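Local coordinates for replicase polyprotein 1a (PDB 3LD1) that is of unsettled function, but as the N-terminal nsp2 fragment of the avian infectious bronchitis virus replicase polyprotein probably supports viral replication in the host cell, at residues 16-21 and 36-40. The protein carries 3 engineered substitutions. Sequence-based numbering, arbitrary orientation.
Sequences CDALFF and VRQKF
The short helical pieces 16-20 and 36-40 run with their N-to-C directions at 111°, axes 11.9 Å apart at closest approach, a gap that flat aromatic rings fill. The first ends helix 13-20: Phe20 N hydrogen-bonds to Cys16 O, and Phe21 leaves helical angles; the second lies within helix 30-46. Phe20 (chi1 t) faces Arg37, CA atoms 7.8 Å apart. Arg37 CD lies over one face of the Phe20 ring in a CH-pi contact, 3.4 Å from its centroid and 12° off the normal; the flat guanidinium turns a face to Phe20 CG. Arg37 (chi1 t, chi2 p) donates from NH1 and NH2 to Asp17 OD2, each 3.0 Å, a salt bridge whose carboxylate answers the buried charge; NE salt-bridges Asp41, one turn on. In sequence the two loop-joined helices follow strand 4-8 and precede strand 50-54 of one mixed sheet, where Phe52 meets the Phe40 ring. Asp17 also accepts hydrogen bonds from backbone N of Ala138 and Lys139, beyond helix 128-134. Phe40 meets Phe20 obliquely: centroids 4.9 Å apart, planes at 59°. Apolar Leu19 CG edges Phe40 CZ at 4.2 Å; slim Cys16 SG lies 3.5 Å from Arg37 NH2 and 4.4 Å from Phe40 CE2. Small, branched Val36 fits the Phe20 edge, CG1 4.1 Å from Phe20 CZ.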
ATOM      1  N   CYS A  16      -6.655 -24.405  13.434  1.00 40.27           N
ATOM      2  CA  CYS A  16      -5.968 -24.185  12.226  1.00 41.09           C
ATOM      3  C   CYS A  16      -4.690 -23.346  12.430  1.00 39.32           C
ATOM      4  O   CYS A  16      -3.615 -23.649  11.898  1.00 38.34           O
ATOM      5  CB  CYS A  16      -6.867 -23.499  11.199  1.00 42.70           C
ATOM      6  SG  CYS A  16      -5.866 -23.732   9.700  1.00 48.28           S
ATOM      7  N   ASP A  17      -4.815 -22.309  13.223  1.00 37.89           N
ATOM      8  CA  ASP A  17      -3.675 -21.480  13.571  1.00 38.72           C
ATOM      9  C   ASP A  17      -2.595 -22.254  14.328  1.00 37.83           C
ATOM     10  O   ASP A  17      -1.363 -22.123  14.037  1.00 35.52           O
ATOM     11  CB  ASP A  17      -4.118 -20.286  14.483  1.00 39.62           C
ATOM     12  CG  ASP A  17      -4.725 -19.115  13.707  1.00 38.39           C
ATOM     13  OD1 ASP A  17      -5.398 -18.299  14.359  1.00 40.59           O
ATOM     14  OD2 ASP A  17      -4.485 -18.987  12.481  1.00 37.90           O
ATOM     15  N   ALA A  18      -3.030 -23.050  15.310  1.00 36.60           N
ATOM     16  CA  ALA A  18      -1.988 -23.758  16.072  1.00 36.80           C
ATOM     17  C   ALA A  18      -1.285 -24.736  15.162  1.00 36.35           C
ATOM     18  O   ALA A  18      -0.072 -24.843  15.234  1.00 36.04           O
ATOM     19  CB  ALA A  18      -2.520 -24.455  17.249  1.00 35.24           C
ATOM     20  N   LEU A  19      -2.045 -25.476  14.342  1.00 37.30           N
ATOM     21  CA  LEU A  19      -1.435 -26.413  13.370  1.00 37.25           C
ATOM     22  C   LEU A  19      -0.463 -25.588  12.530  1.00 39.25           C
ATOM     23  O   LEU A  19       0.732 -25.768  12.629  1.00 40.39           O
ATOM     24  CB  LEU A  19      -2.482 -27.025  12.472  1.00 37.38           C
ATOM     25  CG  LEU A  19      -2.021 -27.858  11.262  1.00 36.65           C
ATOM     26  CD1 LEU A  19      -1.076 -28.994  11.680  1.00 36.56           C
ATOM     27  CD2 LEU A  19      -3.267 -28.399  10.510  1.00 34.41           C
ATOM     28  N   PHE A  20      -0.950 -24.619  11.762  1.00 40.61           N
ATOM     29  CA  PHE A  20      -0.026 -23.837  10.927  1.00 42.20           C
ATOM     30  C   PHE A  20       1.225 -23.274  11.671  1.00 42.76           C
ATOM     31  O   PHE A  20       2.312 -23.125  11.104  1.00 42.63           O
ATOM     32  CB  PHE A  20      -0.740 -22.666  10.201  1.00 42.81           C
ATOM     33  CG  PHE A  20       0.187 -21.901   9.227  1.00 42.95           C
ATOM     34  CD1 PHE A  20       0.567 -22.481   8.007  1.00 40.34           C
ATOM     35  CD2 PHE A  20       0.694 -20.633   9.567  1.00 40.21           C
ATOM     36  CE1 PHE A  20       1.429 -21.766   7.129  1.00 46.10           C
ATOM     37  CE2 PHE A  20       1.519 -19.890   8.701  1.00 38.94           C
ATOM     38  CZ  PHE A  20       1.925 -20.445   7.497  1.00 42.67           C
ATOM     39  N   PHE A  21       1.079 -22.942  12.940  1.00 43.26           N
ATOM     40  CA  PHE A  21       2.195 -22.324  13.614  1.00 43.90           C
ATOM     41  C   PHE A  21       3.375 -23.245  13.958  1.00 44.12           C
ATOM     42  O   PHE A  21       4.295 -22.846  14.699  1.00 44.30           O
ATOM     43  CB  PHE A  21       1.654 -21.670  14.852  1.00 44.64           C
ATOM     44  CG  PHE A  21       0.941 -20.412  14.573  1.00 47.66           C
ATOM     45  CD1 PHE A  21       1.186 -19.717  13.373  1.00 48.16           C
ATOM     46  CD2 PHE A  21       0.070 -19.849  15.538  1.00 49.46           C
ATOM     47  CE1 PHE A  21       0.508 -18.497  13.123  1.00 49.58           C
ATOM     48  CE2 PHE A  21      -0.624 -18.637  15.283  1.00 44.36           C
ATOM     49  CZ  PHE A  21      -0.404 -17.976  14.092  1.00 45.23           C
ATOM     50  N   VAL A  36       2.514 -17.387   2.116  1.00 38.89           N
ATOM     51  CA  VAL A  36       2.728 -18.719   2.689  1.00 39.12           C
ATOM     52  C   VAL A  36       1.462 -19.269   3.411  1.00 40.64           C
ATOM     53  O   VAL A  36       1.084 -20.445   3.216  1.00 42.77           O
ATOM     54  CB  VAL A  36       3.935 -18.753   3.667  1.00 38.30           C
ATOM     55  CG1 VAL A  36       4.187 -20.134   4.101  1.00 35.50           C
ATOM     56  CG2 VAL A  36       5.248 -18.131   3.021  1.00 38.11           C
ATOM     57  N   ARG A  37       0.789 -18.441   4.214  1.00 40.97           N
ATOM     58  CA  ARG A  37      -0.368 -18.923   4.942  1.00 41.77           C
ATOM     59  C   ARG A  37      -1.517 -19.143   3.944  1.00 42.94           C
ATOM     60  O   ARG A  37      -2.271 -20.103   4.041  1.00 42.53           O
ATOM     61  CB  ARG A  37      -0.724 -17.947   6.077  1.00 41.50           C
ATOM     62  CG  ARG A  37      -1.993 -18.299   6.900  1.00 41.27           C
ATOM     63  CD  ARG A  37      -1.855 -19.657   7.516  1.00 39.34           C
ATOM     64  NE  ARG A  37      -3.091 -20.247   8.121  1.00 35.46           N
ATOM     65  CZ  ARG A  37      -3.438 -19.959   9.365  1.00 32.18           C
ATOM     66  NH1 ARG A  37      -2.708 -19.068  10.030  1.00 32.19           N
ATOM     67  NH2 ARG A  37      -4.499 -20.511   9.913  1.00 32.68           N
ATOM     68  N   GLN A  38      -1.619 -18.283   2.947  1.00 44.19           N
ATOM     69  CA  GLN A  38      -2.681 -18.473   1.946  1.00 46.55           C
ATOM     70  C   GLN A  38      -2.481 -19.801   1.188  1.00 45.40           C
ATOM     71  O   GLN A  38      -3.413 -20.584   1.067  1.00 46.64           O
ATOM     72  CB  GLN A  38      -2.816 -17.231   1.024  1.00 45.98           C
ATOM     73  CG  GLN A  38      -3.248 -17.585  -0.408  1.00 46.47           C
ATOM     74  CD  GLN A  38      -2.915 -16.437  -1.430  1.00 49.81           C
ATOM     75  OE1 GLN A  38      -3.564 -15.355  -1.468  1.00 45.58           O
ATOM     76  NE2 GLN A  38      -1.873 -16.684  -2.253  1.00 56.16           N
ATOM     77  N   LYS A  39      -1.265 -20.085   0.731  1.00 44.69           N
ATOM     78  CA  LYS A  39      -0.983 -21.402   0.043  1.00 44.09           C
ATOM     79  C   LYS A  39      -1.355 -22.595   0.927  1.00 42.60           C
ATOM     80  O   LYS A  39      -1.878 -23.652   0.505  1.00 40.73           O
ATOM     81  CB  LYS A  39       0.515 -21.491  -0.283  1.00 43.34           C
ATOM     82  CG  LYS A  39       0.980 -22.727  -1.035  1.00 46.07           C
ATOM     83  CD  LYS A  39       2.469 -22.520  -1.535  1.00 45.00           C
ATOM     84  CE  LYS A  39       2.893 -23.741  -2.361  1.00 51.72           C
ATOM     85  NZ  LYS A  39       3.702 -23.303  -3.584  1.00 55.64           N
ATOM     86  N   PHE A  40      -1.048 -22.423   2.192  1.00 41.33           N
ATOM     87  CA  PHE A  40      -1.254 -23.551   3.048  1.00 42.18           C
ATOM     88  C   PHE A  40      -2.770 -23.749   3.273  1.00 41.64           C
ATOM     89  O   PHE A  40      -3.293 -24.866   3.140  1.00 42.07           O
ATOM     90  CB  PHE A  40      -0.435 -23.365   4.318  1.00 42.43           C
ATOM     91  CG  PHE A  40      -0.836 -24.265   5.434  1.00 45.52           C
ATOM     92  CD1 PHE A  40      -0.102 -25.418   5.710  1.00 46.30           C
ATOM     93  CD2 PHE A  40      -1.946 -23.957   6.247  1.00 46.18           C
ATOM     94  CE1 PHE A  40      -0.460 -26.267   6.805  1.00 44.07           C
ATOM     95  CE2 PHE A  40      -2.312 -24.776   7.324  1.00 43.73           C
ATOM     96  CZ  PHE A  40      -1.566 -25.935   7.608  1.00 45.43           C
TER